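PDB 3SL7: CBS domain-containing protein CBSX2 from Arabidopsis thaliana, which is a chloroplast CBS-pair protein that probably regulates the thioredoxin system, and through it plant development. Local coordinates for residues A[16-21]-A[39-44]; A[52-57]-A[127-132]. All blocks are in the same frame, centred on the assembly; numbering follows the deposited sequence.

In the fold
Contact 1 and contact 2 meet at the strand pair 39-43 and 49-54, which are neighbours in one antiparallel sheet. Their centres lie about 11 Å apart. Contact 1 stays within the first CBS domain and adds the loop 16-21 to the edge of strand 39-43. It is partly buried and held by two backbone hydrogen bonds among aliphatic side chains. Contact 2 is more buried and joins the two CBS domains, 52-57 from the first and 127-132 from the second. Its chemistry lies in side chains: an aromatic ring between a valine on one face and an arginine on the other, and a water held by a serine and that arginine. The Phe129 ring of contact 2 also packs against Gly39 and Leu40.

Contact 1 (A[16-21]-A[39-44]); sequences LHVVKP and GLPVID
Within the first CBS domain, the loop leading to helix 25-35 lies beside the edge strand 39-43 and makes a single beta bridge, Val19 to Val42. Val19 N donates to Pro41 O at 3.2 Å. Val19 O accepts from Ile43 N at 2.9 Å, with an N-H...O angle of 158°. Both polar groups of the Val19 backbone are thus used. The CA-H of Val42 also points at Val19 O. Side chains pack around this bridge. CG1 of Val19 lies 3.8 Å from Leu40 CD1, the two side chains crossing at about a right angle. CG2 of Val19 meets CG2 of Val42 at 4.0 Å. The CG1 branch of Val42 touches the ring of Pro21, 3.6 Å from its CD. Ile43 has CG1 between its backbone N and carbonyl carbon (chi1 55°), and CD1 ends 3.7 Å from Val18 CG2. An alanine in place of Ile43 would probably leave Val18 CG2 without this apolar neighbour and open a gap beside the bridge. Lys20 sends its amine to a salt bridge with Asp45. Leu31 of helix 25-35 packs on Val19 and Leu40, whereas Leu141 of strand 141-146 touches Val18 and Pro41. Strand 49-54 pairs with strand 39-43, and its Val50 touches Val42 and Pro21.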
ATOM      1  N   LEU A  16      -7.617  -0.409 -11.772  1.00 35.63           N
ATOM      2  CA  LEU A  16      -7.730  -1.617 -10.963  1.00 36.88           C
ATOM      3  C   LEU A  16      -6.676  -2.626 -11.371  1.00 43.28           C
ATOM      4  O   LEU A  16      -6.200  -2.622 -12.510  1.00 40.67           O
ATOM      5  CB  LEU A  16      -9.106  -2.276 -11.105  1.00 30.38           C
ATOM      6  CG  LEU A  16     -10.283  -1.375 -10.739  1.00 36.63           C
ATOM      7  CD1 LEU A  16     -11.668  -2.015 -10.918  1.00 44.78           C
ATOM      8  CD2 LEU A  16     -10.108  -0.630  -9.426  1.00 29.72           C
ATOM      9  N   HIS A  17      -6.317  -3.484 -10.423  1.00 31.17           N
ATOM     10  CA  HIS A  17      -5.480  -4.634 -10.708  1.00 38.62           C
ATOM     11  C   HIS A  17      -6.270  -5.861 -10.297  1.00 42.09           C
ATOM     12  O   HIS A  17      -6.570  -6.048  -9.118  1.00 51.44           O
ATOM     13  CB  HIS A  17      -4.172  -4.513  -9.937  1.00 32.35           C
ATOM     14  CG  HIS A  17      -3.593  -3.135  -9.987  1.00 50.32           C
ATOM     15  ND1 HIS A  17      -3.139  -2.561 -11.158  1.00 37.16           N
ATOM     16  CD2 HIS A  17      -3.434  -2.197  -9.024  1.00 45.14           C
ATOM     17  CE1 HIS A  17      -2.701  -1.342 -10.907  1.00 46.29           C
ATOM     18  NE2 HIS A  17      -2.872  -1.094  -9.618  1.00 43.19           N
ATOM     19  N   VAL A  18      -6.646  -6.674 -11.277  1.00 27.79           N
ATOM     20  CA  VAL A  18      -7.545  -7.783 -11.022  1.00 30.67           C
ATOM     21  C   VAL A  18      -6.852  -9.098 -11.300  1.00 36.62           C
ATOM     22  O   VAL A  18      -5.901  -9.153 -12.078  1.00 29.39           O
ATOM     23  CB  VAL A  18      -8.804  -7.715 -11.906  1.00 24.56           C
ATOM     24  CG1 VAL A  18      -9.596  -6.424 -11.629  1.00 38.60           C
ATOM     25  CG2 VAL A  18      -8.426  -7.803 -13.368  1.00 28.76           C
ATOM     26  N   VAL A  19      -7.324 -10.148 -10.637  1.00 25.76           N
ATOM     27  CA  VAL A  19      -6.960 -11.518 -10.995  1.00 31.01           C
ATOM     28  C   VAL A  19      -8.242 -12.326 -11.113  1.00 34.11           C
ATOM     29  O   VAL A  19      -9.328 -11.820 -10.825  1.00 34.07           O
ATOM     30  CB  VAL A  19      -6.041 -12.156  -9.940  1.00 24.96           C
ATOM     31  CG1 VAL A  19      -4.689 -11.442  -9.916  1.00 24.58           C
ATOM     32  CG2 VAL A  19      -6.701 -12.092  -8.563  1.00 23.09           C
ATOM     33  N   LYS A  20      -8.119 -13.578 -11.537  1.00 26.99           N
ATOM     34  CA  LYS A  20      -9.260 -14.470 -11.618  1.00 32.83           C
ATOM     35  C   LYS A  20      -9.059 -15.637 -10.664  1.00 31.79           C
ATOM     36  O   LYS A  20      -7.963 -15.832 -10.166  1.00 30.99           O
ATOM     37  CB  LYS A  20      -9.426 -14.967 -13.046  1.00 38.28           C
ATOM     38  CG  LYS A  20      -9.503 -13.847 -14.064  1.00 40.61           C
ATOM     39  CD  LYS A  20      -9.807 -14.397 -15.441  1.00 44.30           C
ATOM     40  CE  LYS A  20      -9.910 -13.290 -16.469  1.00 56.00           C
ATOM     41  NZ  LYS A  20     -10.155 -13.850 -17.829  1.00 61.33           N
ATOM     42  N   PRO A  21     -10.123 -16.403 -10.389  1.00 26.43           N
ATOM     43  CA  PRO A  21      -9.967 -17.535  -9.476  1.00 28.98           C
ATOM     44  C   PRO A  21      -8.933 -18.524 -10.018  1.00 37.93           C
ATOM     45  O   PRO A  21      -8.307 -19.248  -9.252  1.00 32.95           O
ATOM     46  CB  PRO A  21     -11.352 -18.163  -9.465  1.00 27.21           C
ATOM     47  CG  PRO A  21     -12.289 -16.967  -9.750  1.00 27.92           C
ATOM     48  CD  PRO A  21     -11.525 -16.185 -10.780  1.00 28.98           C
ATOM     49  N   GLY A  39      -3.742  -6.076  -1.907  1.00 24.73           N
ATOM     50  CA  GLY A  39      -4.940  -6.851  -2.142  1.00 24.19           C
ATOM     51  C   GLY A  39      -5.441  -6.645  -3.550  1.00 28.18           C
ATOM     52  O   GLY A  39      -5.126  -5.643  -4.190  1.00 25.39           O
ATOM     53  N   LEU A  40      -6.220  -7.604  -4.029  1.00 26.13           N
ATOM     54  CA  LEU A  40      -6.696  -7.593  -5.407  1.00 27.94           C
ATOM     55  C   LEU A  40      -8.130  -8.058  -5.468  1.00 23.24           C
ATOM     56  O   LEU A  40      -8.484  -9.055  -4.830  1.00 28.31           O
ATOM     57  CB  LEU A  40      -5.874  -8.575  -6.242  1.00 35.58           C
ATOM     58  CG  LEU A  40      -4.369  -8.357  -6.365  1.00 31.80           C
ATOM     59  CD1 LEU A  40      -3.698  -9.677  -6.738  1.00 33.85           C
ATOM     60  CD2 LEU A  40      -4.071  -7.281  -7.394  1.00 24.93           C
ATOM     61  N   PRO A  41      -8.961  -7.356  -6.253  1.00 29.94           N
ATOM     62  CA  PRO A  41     -10.290  -7.891  -6.527  1.00 28.71           C
ATOM     63  C   PRO A  41     -10.152  -9.073  -7.464  1.00 34.44           C
ATOM     64  O   PRO A  41      -9.270  -9.089  -8.327  1.00 25.79           O
ATOM     65  CB  PRO A  41     -11.005  -6.725  -7.237  1.00 29.51           C
ATOM     66  CG  PRO A  41      -9.924  -5.868  -7.772  1.00 36.29           C
ATOM     67  CD  PRO A  41      -8.755  -6.021  -6.845  1.00 31.20           C
ATOM     68  N   VAL A  42     -11.004 -10.071  -7.281  1.00 27.54           N
ATOM     69  CA  VAL A  42     -11.022 -11.212  -8.175  1.00 24.88           C
ATOM     70  C   VAL A  42     -12.278 -11.151  -9.029  1.00 28.89           C
ATOM     71  O   VAL A  42     -13.385 -11.026  -8.502  1.00 27.50           O
ATOM     72  CB  VAL A  42     -10.997 -12.528  -7.378  1.00 22.00           C
ATOM     73  CG1 VAL A  42     -10.735 -13.720  -8.304  1.00 20.72           C
ATOM     74  CG2 VAL A  42      -9.910 -12.454  -6.269  1.00 28.02           C
ATOM     75  N   ILE A  43     -12.106 -11.224 -10.342  1.00 26.23           N
ATOM     76  CA  ILE A  43     -13.228 -11.223 -11.267  1.00 33.27           C
ATOM     77  C   ILE A  43     -13.265 -12.530 -12.045  1.00 41.81           C
ATOM     78  O   ILE A  43     -12.296 -13.294 -12.020  1.00 35.61           O
ATOM     79  CB  ILE A  43     -13.101 -10.080 -12.289  1.00 32.36           C
ATOM     80  CG1 ILE A  43     -11.751 -10.179 -13.016  1.00 33.22           C
ATOM     81  CG2 ILE A  43     -13.231  -8.742 -11.596  1.00 27.88           C
ATOM     82  CD1 ILE A  43     -11.679  -9.359 -14.285  1.00 33.37           C
ATOM     83  N   ASP A  44     -14.378 -12.795 -12.727  1.00 29.78           N
ATOM     84  CA  ASP A  44     -14.403 -13.883 -13.686  1.00 35.49           C
ATOM     85  C   ASP A  44     -14.157 -13.319 -15.069  1.00 35.89           C
ATOM     86  O   ASP A  44     -13.888 -12.125 -15.224  1.00 38.66           O
ATOM     87  CB  ASP A  44     -15.702 -14.690 -13.626  1.00 36.67           C
ATOM     88  CG  ASP A  44     -16.922 -13.893 -14.064  1.00 45.82           C
ATOM     89  OD1 ASP A  44     -16.766 -12.792 -14.642  1.00 36.92           O
ATOM     90  OD2 ASP A  44     -18.052 -14.389 -13.846  1.00 34.63           O
TER

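Contact 2 (A[52-57]-A[127-132]). With ACT (acetate ion), chain C.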
ATOM      1  N   VAL A  52     -12.255 -11.258  -3.389  1.00 19.28           N
ATOM      2  CA  VAL A  52     -11.093 -10.424  -3.150  1.00 21.35           C
ATOM      3  C   VAL A  52     -10.029 -11.326  -2.547  1.00 31.90           C
ATOM      4  O   VAL A  52     -10.345 -12.339  -1.919  1.00 30.07           O
ATOM      5  CB  VAL A  52     -11.408  -9.264  -2.172  1.00 20.97           C
ATOM      6  CG1 VAL A  52     -12.487  -8.330  -2.771  1.00 29.65           C
ATOM      7  CG2 VAL A  52     -11.870  -9.810  -0.830  1.00 29.25           C
ATOM      8  N   VAL A  53      -8.767 -10.965  -2.741  1.00 25.79           N
ATOM      9  CA  VAL A  53      -7.668 -11.771  -2.203  1.00 26.61           C
ATOM     10  C   VAL A  53      -6.537 -10.845  -1.804  1.00 27.46           C
ATOM     11  O   VAL A  53      -6.280  -9.843  -2.479  1.00 29.58           O
ATOM     12  CB  VAL A  53      -7.193 -12.848  -3.215  1.00 26.01           C
ATOM     13  CG1 VAL A  53      -6.529 -12.202  -4.423  1.00 28.28           C
ATOM     14  CG2 VAL A  53      -6.255 -13.831  -2.522  1.00 24.30           C
ATOM     15  N   SER A  54      -5.899 -11.152  -0.679  1.00 25.91           N
ATOM     16  CA  SER A  54      -4.845 -10.312  -0.145  1.00 30.97           C
ATOM     17  C   SER A  54      -3.527 -11.032  -0.046  1.00 30.01           C
ATOM     18  O   SER A  54      -3.482 -12.259  -0.148  1.00 31.42           O
ATOM     19  CB  SER A  54      -5.232  -9.842   1.250  1.00 38.95           C
ATOM     20  OG  SER A  54      -6.413  -9.075   1.188  1.00 42.79           O
ATOM     21  N   ASP A  55      -2.456 -10.270   0.179  1.00 33.93           N
ATOM     22  CA  ASP A  55      -1.146 -10.874   0.421  1.00 36.43           C
ATOM     23  C   ASP A  55      -1.209 -11.874   1.582  1.00 37.91           C
ATOM     24  O   ASP A  55      -0.599 -12.929   1.512  1.00 38.20           O
ATOM     25  CB  ASP A  55      -0.058  -9.814   0.661  1.00 35.25           C
ATOM     26  CG  ASP A  55      -0.495  -8.717   1.628  1.00 45.13           C
ATOM     27  OD1 ASP A  55      -1.533  -8.865   2.309  1.00 41.71           O
ATOM     28  OD2 ASP A  55       0.219  -7.697   1.713  1.00 50.60           O
ATOM     29  N   TYR A  56      -1.969 -11.551   2.627  1.00 41.27           N
ATOM     30  CA  TYR A  56      -2.105 -12.438   3.784  1.00 39.53           C
ATOM     31  C   TYR A  56      -2.799 -13.763   3.440  1.00 43.31           C
ATOM     32  O   TYR A  56      -2.639 -14.757   4.148  1.00 46.44           O
ATOM     33  CB  TYR A  56      -2.794 -11.729   4.975  1.00 40.40           C
ATOM     34  CG  TYR A  56      -4.124 -11.068   4.681  1.00 50.43           C
ATOM     35  CD1 TYR A  56      -4.251  -9.681   4.676  1.00 53.60           C
ATOM     36  CD2 TYR A  56      -5.261 -11.825   4.419  1.00 69.35           C
ATOM     37  CE1 TYR A  56      -5.475  -9.072   4.411  1.00 51.03           C
ATOM     38  CE2 TYR A  56      -6.485 -11.221   4.149  1.00 69.78           C
ATOM     39  CZ  TYR A  56      -6.587  -9.849   4.149  1.00 62.59           C
ATOM     40  OH  TYR A  56      -7.805  -9.254   3.880  1.00 74.21           O
ATOM     41  N   ASP A  57      -3.555 -13.784   2.349  1.00 26.31           N
ATOM     42  CA  ASP A  57      -4.191 -15.016   1.890  1.00 26.05           C
ATOM     43  C   ASP A  57      -3.210 -15.833   1.071  1.00 32.00           C
ATOM     44  O   ASP A  57      -3.113 -17.047   1.229  1.00 36.93           O
ATOM     45  CB  ASP A  57      -5.404 -14.705   1.015  1.00 31.35           C
ATOM     46  CG  ASP A  57      -6.496 -13.970   1.760  1.00 38.98           C
ATOM     47  OD1 ASP A  57      -6.787 -14.349   2.914  1.00 40.86           O
ATOM     48  OD2 ASP A  57      -7.066 -13.016   1.179  1.00 40.35           O
ATOM     49  N   THR A 127     -14.501  -4.280   6.802  1.00 56.69           N
ATOM     50  CA  THR A 127     -14.013  -5.408   6.010  1.00 54.78           C
ATOM     51  C   THR A 127     -12.502  -5.577   6.187  1.00 51.92           C
ATOM     52  O   THR A 127     -11.773  -4.583   6.160  1.00 49.69           O
ATOM     53  CB  THR A 127     -14.338  -5.208   4.518  1.00 52.80           C
ATOM     54  OG1 THR A 127     -13.707  -6.240   3.748  1.00 70.03           O
ATOM     55  CG2 THR A 127     -13.826  -3.860   4.038  1.00 49.91           C
ATOM     56  N   LYS A 128     -12.030  -6.815   6.374  1.00 52.28           N
ATOM     57  CA  LYS A 128     -10.593  -7.045   6.561  1.00 49.93           C
ATOM     58  C   LYS A 128      -9.826  -6.609   5.319  1.00 46.01           C
ATOM     59  O   LYS A 128      -8.677  -6.176   5.399  1.00 44.85           O
ATOM     60  CB  LYS A 128     -10.281  -8.510   6.906  1.00 52.74           C
ATOM     61  CG  LYS A 128      -8.893  -8.693   7.514  1.00 72.83           C
ATOM     62  CD  LYS A 128      -8.604 -10.137   7.904  1.00 95.60           C
ATOM     63  CE  LYS A 128      -8.173 -10.958   6.707  1.00104.93           C
ATOM     64  NZ  LYS A 128      -7.501 -12.215   7.134  1.00103.97           N
ATOM     65  N   PHE A 129     -10.490  -6.690   4.169  1.00 45.60           N
ATOM     66  CA  PHE A 129      -9.899  -6.252   2.916  1.00 42.58           C
ATOM     67  C   PHE A 129      -9.590  -4.749   2.908  1.00 40.84           C
ATOM     68  O   PHE A 129      -8.712  -4.303   2.175  1.00 42.22           O
ATOM     69  CB  PHE A 129     -10.818  -6.630   1.760  1.00 43.40           C
ATOM     70  CG  PHE A 129     -10.154  -6.584   0.422  1.00 41.15           C
ATOM     71  CD1 PHE A 129      -8.984  -7.297   0.192  1.00 39.83           C
ATOM     72  CD2 PHE A 129     -10.708  -5.855  -0.612  1.00 40.80           C
ATOM     73  CE1 PHE A 129      -8.367  -7.264  -1.044  1.00 40.09           C
ATOM     74  CE2 PHE A 129     -10.101  -5.812  -1.858  1.00 51.96           C
ATOM     75  CZ  PHE A 129      -8.924  -6.518  -2.076  1.00 40.76           C
ATOM     76  N   ARG A 130     -10.306  -3.976   3.726  1.00 42.60           N
ATOM     77  CA  ARG A 130     -10.061  -2.533   3.839  1.00 41.58           C
ATOM     78  C   ARG A 130     -10.164  -1.774   2.510  1.00 39.69           C
ATOM     79  O   ARG A 130      -9.600  -0.692   2.347  1.00 38.22           O
ATOM     80  CB  ARG A 130      -8.692  -2.277   4.456  1.00 53.07           C
ATOM     81  CG  ARG A 130      -8.536  -2.816   5.874  1.00 62.71           C
ATOM     82  CD  ARG A 130      -9.232  -1.927   6.895  1.00 90.54           C
ATOM     83  NE  ARG A 130      -8.297  -0.998   7.523  1.00109.39           N
ATOM     84  CZ  ARG A 130      -7.609  -1.271   8.627  1.00117.15           C
ATOM     85  NH1 ARG A 130      -7.757  -2.445   9.225  1.00125.96           N
ATOM     86  NH2 ARG A 130      -6.777  -0.372   9.135  1.00112.33           N
ATOM     87  N   ARG A 131     -10.852  -2.367   1.550  1.00 30.79           N
ATOM     88  CA  ARG A 131     -11.255  -1.676   0.330  1.00 29.15           C
ATOM     89  C   ARG A 131     -12.647  -2.184   0.020  1.00 28.36           C
ATOM     90  O   ARG A 131     -13.023  -3.255   0.484  1.00 31.01           O
ATOM     91  CB  ARG A 131     -10.330  -2.027  -0.832  1.00 27.44           C
ATOM     92  CG  ARG A 131      -8.860  -1.968  -0.509  1.00 44.77           C
ATOM     93  CD  ARG A 131      -8.080  -2.752  -1.548  1.00 44.60           C
ATOM     94  NE  ARG A 131      -6.638  -2.662  -1.348  1.00 49.18           N
ATOM     95  CZ  ARG A 131      -5.935  -3.472  -0.561  1.00 41.75           C
ATOM     96  NH1 ARG A 131      -6.537  -4.436   0.122  1.00 40.81           N
ATOM     97  NH2 ARG A 131      -4.625  -3.315  -0.453  1.00 50.24           N
ATOM     98  N   LEU A 132     -13.404  -1.425  -0.765  1.00 22.91           N
ATOM     99  CA  LEU A 132     -14.724  -1.845  -1.189  1.00 23.09           C
ATOM    100  C   LEU A 132     -14.753  -1.856  -2.698  1.00 24.26           C
ATOM    101  O   LEU A 132     -14.635  -0.811  -3.319  1.00 30.44           O
ATOM    102  CB  LEU A 132     -15.798  -0.897  -0.661  1.00 21.74           C
ATOM    103  CG  LEU A 132     -15.906  -0.853   0.858  1.00 29.12           C
ATOM    104  CD1 LEU A 132     -16.754   0.343   1.302  1.00 24.77           C
ATOM    105  CD2 LEU A 132     -16.496  -2.155   1.371  1.00 35.55           C
TER
HETATM  106  C   ACT C   2      -5.577  -0.567  -3.822  1.00 46.17           C
HETATM  107  O   ACT C   2      -4.966  -0.179  -2.805  1.00 44.53           O
HETATM  108  OXT ACT C   2      -6.132  -1.679  -3.715  1.00 52.92           O
HETATM  109  CH3 ACT C   2      -5.649   0.254  -5.082  1.00 44.93           C
HETATM  110  O   HOH W   1      -5.510  -6.525   2.310  1.00 45.76           O
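Segment 52-57 passes from strand into helix at Ser54, the N-cap residue, and Ser54 CA lies 7.2 Å from Phe129 CA, in a type I turn running from Thr127 to Arg130. Phe129 carries the contact. Its CG is anti to the backbone N (chi1 -164°), and the ring lies flat over Val52. Val52 CB sits over the ring centre in a CH-pi contact, 3.5 Å from the centroid, and CG1 is 3.6 Å from Phe129 CE2. The guanidinium nitrogen NH1 of Arg131 lies above the opposite face, offset toward the rim. Ser54 OG comes to the edge of the Phe129 ring, in its plane, 3.3 Å from Phe129 CD1. The two segments belong to the two CBS domains of the CBS pair, and the ring lies between them. A water links the domains too, bound to Ser54 OG at 2.9 Å and accepting from Arg131 NH1. Over one face of the Tyr56 ring lies Ser54 CB. Asp57 OD2 accepts from Ser54 N at 2.9 Å. In the turn, Thr127 OG1 accepts from Phe129 N, an ST turn. Arg131 NE makes weak bonds to an acetate ion, probably from the crystallisation liquor, and its NH2 binds Thr38.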